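Putative acetamidase/formamidase (Yersinia enterocolitica subsp. palearctica serotype O:3, PDB 5UBU) probably acts as an amidase, hydrolysing carbon-nitrogen bonds other than peptide bonds in linear amides. Local coordinates at residues B[81-85]-B[182-186]; B[171-177]-B[190-195]. The contacts are given in a common frame with arbitrary orientation. Residues are numbered along the deposited sequence.

Contact 1 of 2, residues B[81-85]-B[182-186]; sequences MPFLN and INSLT
Residues 81-85, in the loop before strand 87-93, meet the turn after strand 182-183 and illustrate how polar groups can fix two backbones while a few apolar side chains fill the gap. The peptide between the selenomethionine M81 and P82 is cis. An inverse gamma turn centred on F83 follows, with L84 N bonded to P82 O at 2.8 Å; N85 has positive phi (64/66). Residues 182-186 leave the short strand 182-183, which pairs antiparallel with strand 39-40, in a type I beta turn from N183 to T186, so that P82 lies nearest L185 (CA-CA 6.3 Å) and N85 nearest S184 (5.8 Å). N183, in the p rotamer, sets an Asx turn within it: its OD1 accepts from L185 N at 3.1 Å, and T186 OG1 donates to the same OD1 at 2.8 Å. Against this turn, S184 in its p rotamer donates from OG to L84 O at 2.6 Å, while N85 (chi1 m) reaches back with ND2 to S184 O at 3.1 Å. Water 1 donates to both P82 O (2.7 Å) and S184 OG (3.0 Å), bridging the remaining gap. L185, with chi1 t and chi2 p, sends CD2 to P82 CB at 3.5 Å and CD1 to L84 CB at 4.2 Å. F83 points away from the turn, packing on I179 of the second subunit.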
loop_
_atom_site.group_PDB
_atom_site.type_symbol
_atom_site.label_atom_id
_atom_site.label_comp_id
_atom_site.label_asym_id
_atom_site.label_seq_id
_atom_site.Cartn_x
_atom_site.Cartn_y
_atom_site.Cartn_z
HETATM N N MSE B 81 0.503 -18.244 -16.194
HETATM C CA MSE B 81 1.202 -17.449 -15.180
HETATM C C MSE B 81 1.388 -18.307 -13.943
HETATM O O MSE B 81 0.533 -19.138 -13.652
HETATM C CB MSE B 81 0.429 -16.178 -14.823
HETATM C CG MSE B 81 0.232 -15.204 -15.981
HETATM SE SE MSE B 81 1.941 -14.429 -16.608
HETATM C CE MSE B 81 1.963 -15.494 -18.253
ATOM N N PRO B 82 2.482 -18.140 -13.191
ATOM C CA PRO B 82 3.552 -17.161 -13.442
ATOM C C PRO B 82 4.750 -17.719 -14.230
ATOM O O PRO B 82 5.856 -17.192 -14.093
ATOM C CB PRO B 82 3.992 -16.815 -12.020
ATOM C CG PRO B 82 3.846 -18.116 -11.275
ATOM C CD PRO B 82 2.732 -18.899 -11.949
ATOM N N PHE B 83 4.536 -18.748 -15.056
ATOM C CA PHE B 83 5.636 -19.352 -15.814
ATOM C C PHE B 83 6.116 -18.518 -17.005
ATOM O O PHE B 83 5.780 -18.787 -18.155
ATOM C CB PHE B 83 5.288 -20.779 -16.264
ATOM C CG PHE B 83 5.031 -21.727 -15.126
ATOM C CD1 PHE B 83 6.074 -22.443 -14.562
ATOM C CD2 PHE B 83 3.741 -21.913 -14.621
ATOM C CE1 PHE B 83 5.842 -23.326 -13.513
ATOM C CE2 PHE B 83 3.502 -22.793 -13.576
ATOM C CZ PHE B 83 4.555 -23.497 -13.018
ATOM N N LEU B 84 6.890 -17.489 -16.678
ATOM C CA LEU B 84 7.532 -16.612 -17.642
ATOM C C LEU B 84 8.991 -16.506 -17.213
ATOM O O LEU B 84 9.357 -16.906 -16.104
ATOM C CB LEU B 84 6.918 -15.212 -17.655
ATOM C CG LEU B 84 5.491 -14.998 -18.184
ATOM C CD1 LEU B 84 5.155 -13.512 -18.118
ATOM C CD2 LEU B 84 5.351 -15.514 -19.619
ATOM N N ASN B 85 9.819 -15.970 -18.098
ATOM C CA ASN B 85 11.238 -15.762 -17.823
ATOM C C ASN B 85 12.032 -17.062 -17.595
ATOM O O ASN B 85 12.516 -17.317 -16.492
ATOM C CB ASN B 85 11.428 -14.805 -16.626
ATOM C CG ASN B 85 10.671 -13.500 -16.785
ATOM O OD1 ASN B 85 10.297 -13.103 -17.893
ATOM N ND2 ASN B 85 10.445 -12.818 -15.668
ATOM N N ILE B 182 12.510 -19.440 -5.288
ATOM C CA ILE B 182 11.579 -18.376 -5.685
ATOM C C ILE B 182 11.315 -18.406 -7.185
ATOM O O ILE B 182 12.249 -18.580 -7.962
ATOM C CB ILE B 182 12.178 -17.005 -5.280
ATOM C CG1 ILE B 182 12.438 -16.991 -3.761
ATOM C CG2 ILE B 182 11.251 -15.861 -5.665
ATOM C CD1 ILE B 182 13.196 -15.779 -3.240
ATOM N N ASN B 183 10.064 -18.212 -7.608
ATOM C CA ASN B 183 9.777 -18.265 -9.050
ATOM C C ASN B 183 10.522 -17.185 -9.840
ATOM O O ASN B 183 10.948 -16.164 -9.291
ATOM C CB ASN B 183 8.264 -18.314 -9.379
ATOM C CG ASN B 183 7.514 -17.054 -9.001
ATOM O OD1 ASN B 183 7.963 -15.940 -9.252
ATOM N ND2 ASN B 183 6.315 -17.234 -8.475
ATOM N N SER B 184 10.679 -17.444 -11.132
ATOM C CA SER B 184 11.394 -16.550 -12.037
ATOM C C SER B 184 10.659 -15.249 -12.348
ATOM O O SER B 184 11.183 -14.409 -13.080
ATOM C CB SER B 184 11.704 -17.291 -13.338
ATOM O OG SER B 184 10.511 -17.764 -13.944
ATOM N N LEU B 185 9.455 -15.080 -11.802
ATOM C CA LEU B 185 8.696 -13.859 -12.036
ATOM C C LEU B 185 8.859 -12.873 -10.875
ATOM O O LEU B 185 8.533 -11.695 -11.019
ATOM C CB LEU B 185 7.214 -14.193 -12.205
ATOM C CG LEU B 185 6.317 -13.085 -12.778
ATOM C CD1 LEU B 185 6.685 -12.823 -14.227
ATOM C CD2 LEU B 185 4.850 -13.456 -12.685
ATOM N N THR B 186 9.391 -13.342 -9.750
ATOM C CA THR B 186 9.538 -12.521 -8.549
ATOM C C THR B 186 10.957 -11.994 -8.212
ATOM O O THR B 186 11.921 -12.757 -8.253
ATOM C CB THR B 186 9.069 -13.340 -7.316
ATOM O OG1 THR B 186 7.719 -13.777 -7.502
ATOM C CG2 THR B 186 9.151 -12.521 -6.039
HETATM O O HOH W 1 7.855 -18.729 -13.007
#

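Contact 2 of 2, residues B[171-177]-B[190-195]; sequences GTLSVSP and HGGNMD. With NA (sodium ion), chain H.
This buried antiparallel strand pairing, its centre about 6 Å from that of the chain, joins strand 172-175 to strand 191-193 within a mixed, curled sheet; strand 214-222 also pairs with 169-175. The two short axes approach to 4.4 Å, at 146° between N-to-C directions. L173 and G192 make the hydrogen-bonded pair (CA-CA 5.3 Å): L173 N to G192 O is 3.3 Å and G192 N to L173 O 3.0 Å. S174 faces G191 as a non-hydrogen-bonded pair, CA-CA 4.4 Å. Further bonds run from V175 N to H190 O and from D195 N to G171 O, each 3.1 Å. The backbone explains the two glycines: at the angles of G191 (106/-120) and G192 (95/-153) a CB would jam against the preceding carbonyl. H190 (chi1 p) brings CD2 to 3.7 Å from S174 CB, and selenomethionine M194 curls CE to 4.0 Å from L173 CB. An inverse gamma turn at N193 and positive phi at D195 (50/54) then carry the chain past G171. N193 (chi1 t) binds sodium through OD1 at 2.2 Å while its ND2 hydrogen-bonds L185 O; D195 (chi1 m) binds it through OD1 at 2.3 Å and OD2 at 2.7 Å, and water 2 lies 2.9 Å from the ion. D220 completes this sodium site, set beside the antiparallel pair in the curled sheet.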
loop_
_atom_site.group_PDB
_atom_site.type_symbol
_atom_site.label_atom_id
_atom_site.label_comp_id
_atom_site.label_asym_id
_atom_site.label_seq_id
_atom_site.Cartn_x
_atom_site.Cartn_y
_atom_site.Cartn_z
ATOM N N GLY B 171 16.407 -8.409 -17.348
ATOM C CA GLY B 171 15.257 -8.299 -16.466
ATOM C C GLY B 171 15.402 -9.170 -15.236
ATOM O O GLY B 171 15.042 -8.747 -14.145
ATOM N N THR B 172 15.917 -10.385 -15.417
ATOM C CA THR B 172 16.110 -11.328 -14.310
ATOM C C THR B 172 17.572 -11.720 -14.117
ATOM O O THR B 172 18.131 -12.451 -14.920
ATOM C CB THR B 172 15.305 -12.639 -14.499
ATOM O OG1 THR B 172 15.735 -13.307 -15.693
ATOM C CG2 THR B 172 13.806 -12.365 -14.578
ATOM N N LEU B 173 18.176 -11.217 -13.050
ATOM C CA LEU B 173 19.558 -11.523 -12.699
ATOM C C LEU B 173 19.506 -11.882 -11.218
ATOM O O LEU B 173 19.072 -11.079 -10.399
ATOM C CB LEU B 173 20.476 -10.327 -12.949
ATOM C CG LEU B 173 21.970 -10.577 -12.704
ATOM C CD1 LEU B 173 22.490 -11.684 -13.623
ATOM C CD2 LEU B 173 22.787 -9.304 -12.884
ATOM N N SER B 174 19.940 -13.085 -10.861
ATOM C CA SER B 174 19.852 -13.496 -9.462
ATOM C C SER B 174 20.789 -14.600 -9.025
ATOM O O SER B 174 21.470 -15.221 -9.832
ATOM C CB SER B 174 18.416 -13.967 -9.199
ATOM O OG SER B 174 18.066 -15.023 -10.066
ATOM N N VAL B 175 20.812 -14.806 -7.713
ATOM C CA VAL B 175 21.577 -15.878 -7.088
ATOM C C VAL B 175 20.585 -16.658 -6.226
ATOM O O VAL B 175 19.533 -16.137 -5.863
ATOM C CB VAL B 175 22.785 -15.375 -6.281
ATOM C CG1 VAL B 175 23.849 -14.841 -7.216
ATOM C CG2 VAL B 175 22.380 -14.324 -5.262
ATOM N N SER B 176 20.906 -17.904 -5.916
ATOM C CA SER B 176 20.009 -18.738 -5.122
ATOM C C SER B 176 19.850 -18.326 -3.667
ATOM O O SER B 176 20.793 -17.844 -3.060
ATOM C CB SER B 176 20.498 -20.184 -5.120
ATOM O OG SER B 176 19.704 -20.989 -4.261
ATOM N N PRO B 177 18.621 -18.466 -3.127
ATOM C CA PRO B 177 18.420 -18.262 -1.706
ATOM C C PRO B 177 19.087 -19.432 -0.978
ATOM O O PRO B 177 19.496 -20.396 -1.621
ATOM C CB PRO B 177 16.902 -18.344 -1.548
ATOM C CG PRO B 177 16.370 -17.871 -2.838
ATOM C CD PRO B 177 17.355 -18.316 -3.877
ATOM N N HIS B 190 17.488 -11.589 -3.308
ATOM C CA HIS B 190 18.436 -12.420 -4.045
ATOM C C HIS B 190 18.610 -11.918 -5.480
ATOM O O HIS B 190 19.388 -12.488 -6.250
ATOM C CB HIS B 190 17.905 -13.850 -4.099
ATOM C CG HIS B 190 16.736 -14.025 -5.020
ATOM N ND1 HIS B 190 15.535 -13.377 -4.830
ATOM C CD2 HIS B 190 16.571 -14.799 -6.117
ATOM C CE1 HIS B 190 14.691 -13.717 -5.786
ATOM N NE2 HIS B 190 15.293 -14.583 -6.580
ATOM N N GLY B 191 17.889 -10.852 -5.825
ATOM C CA GLY B 191 17.887 -10.285 -7.167
ATOM C C GLY B 191 16.544 -10.695 -7.754
ATOM O O GLY B 191 15.491 -10.338 -7.218
ATOM N N GLY B 192 16.575 -11.438 -8.855
ATOM C CA GLY B 192 15.348 -11.928 -9.478
ATOM C C GLY B 192 14.832 -11.051 -10.601
ATOM O O GLY B 192 15.605 -10.338 -11.245
ATOM N N ASN B 193 13.516 -11.110 -10.819
ATOM C CA ASN B 193 12.839 -10.357 -11.876
ATOM C C ASN B 193 12.660 -8.895 -11.453
ATOM O O ASN B 193 11.549 -8.431 -11.174
ATOM C CB ASN B 193 11.484 -11.016 -12.180
ATOM C CG ASN B 193 10.822 -10.467 -13.426
ATOM O OD1 ASN B 193 11.488 -9.950 -14.317
ATOM N ND2 ASN B 193 9.508 -10.614 -13.510
HETATM N N MSE B 194 13.775 -8.174 -11.425
HETATM C CA MSE B 194 13.793 -6.774 -11.009
HETATM C C MSE B 194 13.329 -5.815 -12.073
HETATM O O MSE B 194 12.741 -4.785 -11.762
HETATM C CB MSE B 194 15.221 -6.394 -10.626
HETATM C CG MSE B 194 15.721 -7.206 -9.434
HETATM SE SE MSE B 194 17.622 -6.836 -9.109
HETATM C CE MSE B 194 18.414 -7.700 -10.689
ATOM N N ASP B 195 13.605 -6.137 -13.332
ATOM C CA ASP B 195 13.232 -5.281 -14.455
ATOM C C ASP B 195 13.674 -3.824 -14.224
ATOM O O ASP B 195 12.872 -2.902 -14.281
ATOM C CB ASP B 195 11.726 -5.363 -14.728
ATOM C CG ASP B 195 11.261 -6.754 -15.158
ATOM O OD1 ASP B 195 12.067 -7.551 -15.690
ATOM O OD2 ASP B 195 10.055 -7.039 -14.988
HETATM NA NA NA H . 10.765 -9.284 -16.330
HETATM O O HOH W 2 7.907 -8.785 -16.091
#

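In the fold
The two contacts show how a metal site can draw ligands from one contact and packing from another: contact 2 supplies N193 and D195, while contact 1 packs against the ligand N193. Their segments alternate along the chain, their centres lie about 11 Å apart, and they meet at N193, whose ND2 probably hydrogen-bonds L185 O of contact 1 at 2.9 Å. S184 O packs on N193 CB at 3.5 Å and N85 ND2 on T172 CG2 at 3.6 Å, and the N85 side chain lies about 4 Å (nearest atom) from the same sodium. A second sodium, bound by D220, H222 and E236, lies about 5 Å from the side chain of D195; D220 is shared by both ions.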